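Local coordinates for protein putative isocitrate dehydrogenase, NAD-dependent (Methylococcus capsulatus, PDB 6LKY) that probably catalyses the NAD-dependent oxidative decarboxylation of isocitrate with the help of a magnesium ion, and binds NAD, at residues F158-A161 and R162-R165. The protein carries 1 engineered substitution. Sequence-based numbering, arbitrary orientation.
Sequences FDYA and RRAR
Phe158 and Arg162 illustrate how the last turns of an alpha-helix hold together: the Arg162 N-H reaches the carbonyl O of Phe158 at 3.0 Å, while the Phe158 ring leads off into the core, stacking with Tyr196 and, like the buried Ala161, packing on Val169 of the neighbouring strand. Asp159 repeats the backbone bond, its O receiving the N-H of Arg163 at 2.9 Å, almost straight at 174°. Its carboxylate has no direct contact with the nearby arginines; OD1 accepts from Tyr196 and from a water, which in turn takes a weak bond from Arg162 NH1. The water is thus a weak link between Asp159 and Arg162, an arginine extended from CG to NE whose stronger partner is Asp198, in a salt bridge. Tyr160 meets two residues of the final turn. With CG anti to the backbone N (chi1 175°), its ring receives Ala164 CB over one face, near the rim, 4.0 Å from CE1. Arg163 bends at chi3 and folds back along the helix, laying one face of its guanidinium over Tyr160 CA; Arg163 NH2 lies 3.9 Å from Tyr160 CD2, with the guanidinium and ring planes 87° apart, a van der Waals approach. The Tyr160 carbonyl O accepts the N-H of Ala164 at 2.8 Å. Beyond Ala161 the Arg165 N bonds to the O of Arg162 at 2.9 Å, and Arg165, with positive phi, is the first residue to leave helical angles. That positive phi, together with two bonds back into the last turn, makes a Schellman motif, ending helix 147-163 before strand 168-173 of the large mixed sheet.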
ATOM      1  N   PHE A 158       4.852 -18.999  10.178  1.00 26.33           N
ATOM      2  CA  PHE A 158       4.598 -19.566  11.511  1.00 34.04           C
ATOM      3  C   PHE A 158       5.875 -20.120  12.152  1.00 34.13           C
ATOM      4  O   PHE A 158       6.122 -19.898  13.350  1.00 33.48           O
ATOM      5  CB  PHE A 158       3.529 -20.652  11.429  1.00 29.55           C
ATOM      6  CG  PHE A 158       2.122 -20.113  11.382  1.00 32.12           C
ATOM      7  CD1 PHE A 158       1.505 -19.652  12.526  1.00 31.79           C
ATOM      8  CD2 PHE A 158       1.420 -20.082  10.194  1.00 28.49           C
ATOM      9  CE1 PHE A 158       0.208 -19.172  12.487  1.00 28.42           C
ATOM     10  CE2 PHE A 158       0.124 -19.592  10.145  1.00 32.46           C
ATOM     11  CZ  PHE A 158      -0.481 -19.142  11.295  1.00 30.67           C
ATOM     12  N   ASP A 159       6.685 -20.862  11.382  1.00 33.97           N
ATOM     13  CA  ASP A 159       7.953 -21.374  11.901  1.00 30.10           C
ATOM     14  C   ASP A 159       8.857 -20.235  12.344  1.00 34.79           C
ATOM     15  O   ASP A 159       9.519 -20.329  13.385  1.00 42.09           O
ATOM     16  CB  ASP A 159       8.674 -22.231  10.855  1.00 27.39           C
ATOM     17  CG  ASP A 159       7.951 -23.523  10.556  1.00 38.05           C
ATOM     18  OD1 ASP A 159       7.036 -23.880  11.323  1.00 44.99           O
ATOM     19  OD2 ASP A 159       8.292 -24.185   9.548  1.00 38.19           O
ATOM     20  N   TYR A 160       8.884 -19.141  11.575  1.00 36.22           N
ATOM     21  CA  TYR A 160       9.699 -17.990  11.944  1.00 28.51           C
ATOM     22  C   TYR A 160       9.195 -17.370  13.232  1.00 30.30           C
ATOM     23  O   TYR A 160       9.993 -16.995  14.096  1.00 37.33           O
ATOM     24  CB  TYR A 160       9.696 -16.950  10.819  1.00 33.24           C
ATOM     25  CG  TYR A 160      10.433 -15.662  11.167  1.00 31.79           C
ATOM     26  CD1 TYR A 160       9.799 -14.627  11.868  1.00 25.53           C
ATOM     27  CD2 TYR A 160      11.762 -15.486  10.799  1.00 29.26           C
ATOM     28  CE1 TYR A 160      10.484 -13.463  12.198  1.00 25.96           C
ATOM     29  CE2 TYR A 160      12.448 -14.327  11.116  1.00 27.32           C
ATOM     30  CZ  TYR A 160      11.808 -13.325  11.809  1.00 30.05           C
ATOM     31  OH  TYR A 160      12.504 -12.183  12.101  1.00 36.09           O
ATOM     32  N   ALA A 161       7.874 -17.232  13.364  1.00 29.09           N
ATOM     33  CA  ALA A 161       7.297 -16.713  14.601  1.00 33.85           C
ATOM     34  C   ALA A 161       7.708 -17.557  15.811  1.00 34.93           C
ATOM     35  O   ALA A 161       8.070 -17.009  16.857  1.00 31.69           O
ATOM     36  CB  ALA A 161       5.774 -16.640  14.470  1.00 28.39           C
ATOM     37  N   ARG A 162       7.662 -18.889  15.685  1.00 37.07           N
ATOM     38  CA  ARG A 162       8.102 -19.753  16.787  1.00 40.29           C
ATOM     39  C   ARG A 162       9.581 -19.545  17.091  1.00 42.51           C
ATOM     40  O   ARG A 162       9.967 -19.237  18.224  1.00 41.30           O
ATOM     41  CB  ARG A 162       7.857 -21.226  16.460  1.00 31.00           C
ATOM     42  CG  ARG A 162       6.475 -21.724  16.740  1.00 28.64           C
ATOM     43  CD  ARG A 162       6.449 -23.245  16.673  1.00 32.81           C
ATOM     44  NE  ARG A 162       5.117 -23.757  16.968  1.00 33.08           N
ATOM     45  CZ  ARG A 162       4.643 -24.908  16.507  1.00 32.37           C
ATOM     46  NH1 ARG A 162       5.394 -25.674  15.727  1.00 28.21           N
ATOM     47  NH2 ARG A 162       3.411 -25.288  16.817  1.00 38.88           N
ATOM     48  N   ARG A 163      10.421 -19.706  16.070  1.00 36.57           N
ATOM     49  CA  ARG A 163      11.864 -19.617  16.237  1.00 39.29           C
ATOM     50  C   ARG A 163      12.282 -18.264  16.803  1.00 47.10           C
ATOM     51  O   ARG A 163      13.230 -18.185  17.591  1.00 58.16           O
ATOM     52  CB  ARG A 163      12.512 -19.887  14.879  1.00 41.33           C
ATOM     53  CG  ARG A 163      14.017 -19.956  14.811  1.00 53.58           C
ATOM     54  CD  ARG A 163      14.425 -20.603  13.468  1.00 58.13           C
ATOM     55  NE  ARG A 163      14.160 -19.736  12.313  1.00 69.61           N
ATOM     56  CZ  ARG A 163      13.236 -19.966  11.379  1.00 57.97           C
ATOM     57  NH1 ARG A 163      12.459 -21.042  11.440  1.00 46.09           N
ATOM     58  NH2 ARG A 163      13.083 -19.113  10.375  1.00 53.27           N
ATOM     59  N   ALA A 164      11.580 -17.196  16.434  1.00 39.41           N
ATOM     60  CA  ALA A 164      11.895 -15.860  16.917  1.00 39.96           C
ATOM     61  C   ALA A 164      11.138 -15.508  18.187  1.00 37.66           C
ATOM     62  O   ALA A 164      11.279 -14.381  18.685  1.00 38.68           O
ATOM     63  CB  ALA A 164      11.598 -14.821  15.831  1.00 36.34           C
ATOM     64  N   ARG A 165      10.338 -16.443  18.710  1.00 42.25           N
ATOM     65  CA  ARG A 165       9.523 -16.236  19.911  1.00 39.87           C
ATOM     66  C   ARG A 165       8.592 -15.039  19.749  1.00 37.65           C
ATOM     67  O   ARG A 165       8.430 -14.220  20.656  1.00 43.19           O
ATOM     68  CB  ARG A 165      10.389 -16.101  21.168  1.00 48.59           C
ATOM     69  CG  ARG A 165      10.747 -17.453  21.810  1.00 63.56           C
ATOM     70  CD  ARG A 165       9.981 -17.699  23.123  1.00 82.82           C
ATOM     71  NE  ARG A 165      10.323 -18.978  23.753  1.00 90.41           N
ATOM     72  CZ  ARG A 165       9.457 -19.954  24.022  1.00 90.80           C
ATOM     73  NH1 ARG A 165       8.168 -19.809  23.742  1.00 89.00           N
ATOM     74  NH2 ARG A 165       9.878 -21.078  24.597  1.00 89.92           N
TER
HETATM   75  O   HOH W   1       8.163 -25.073  13.932  1.00 48.77           O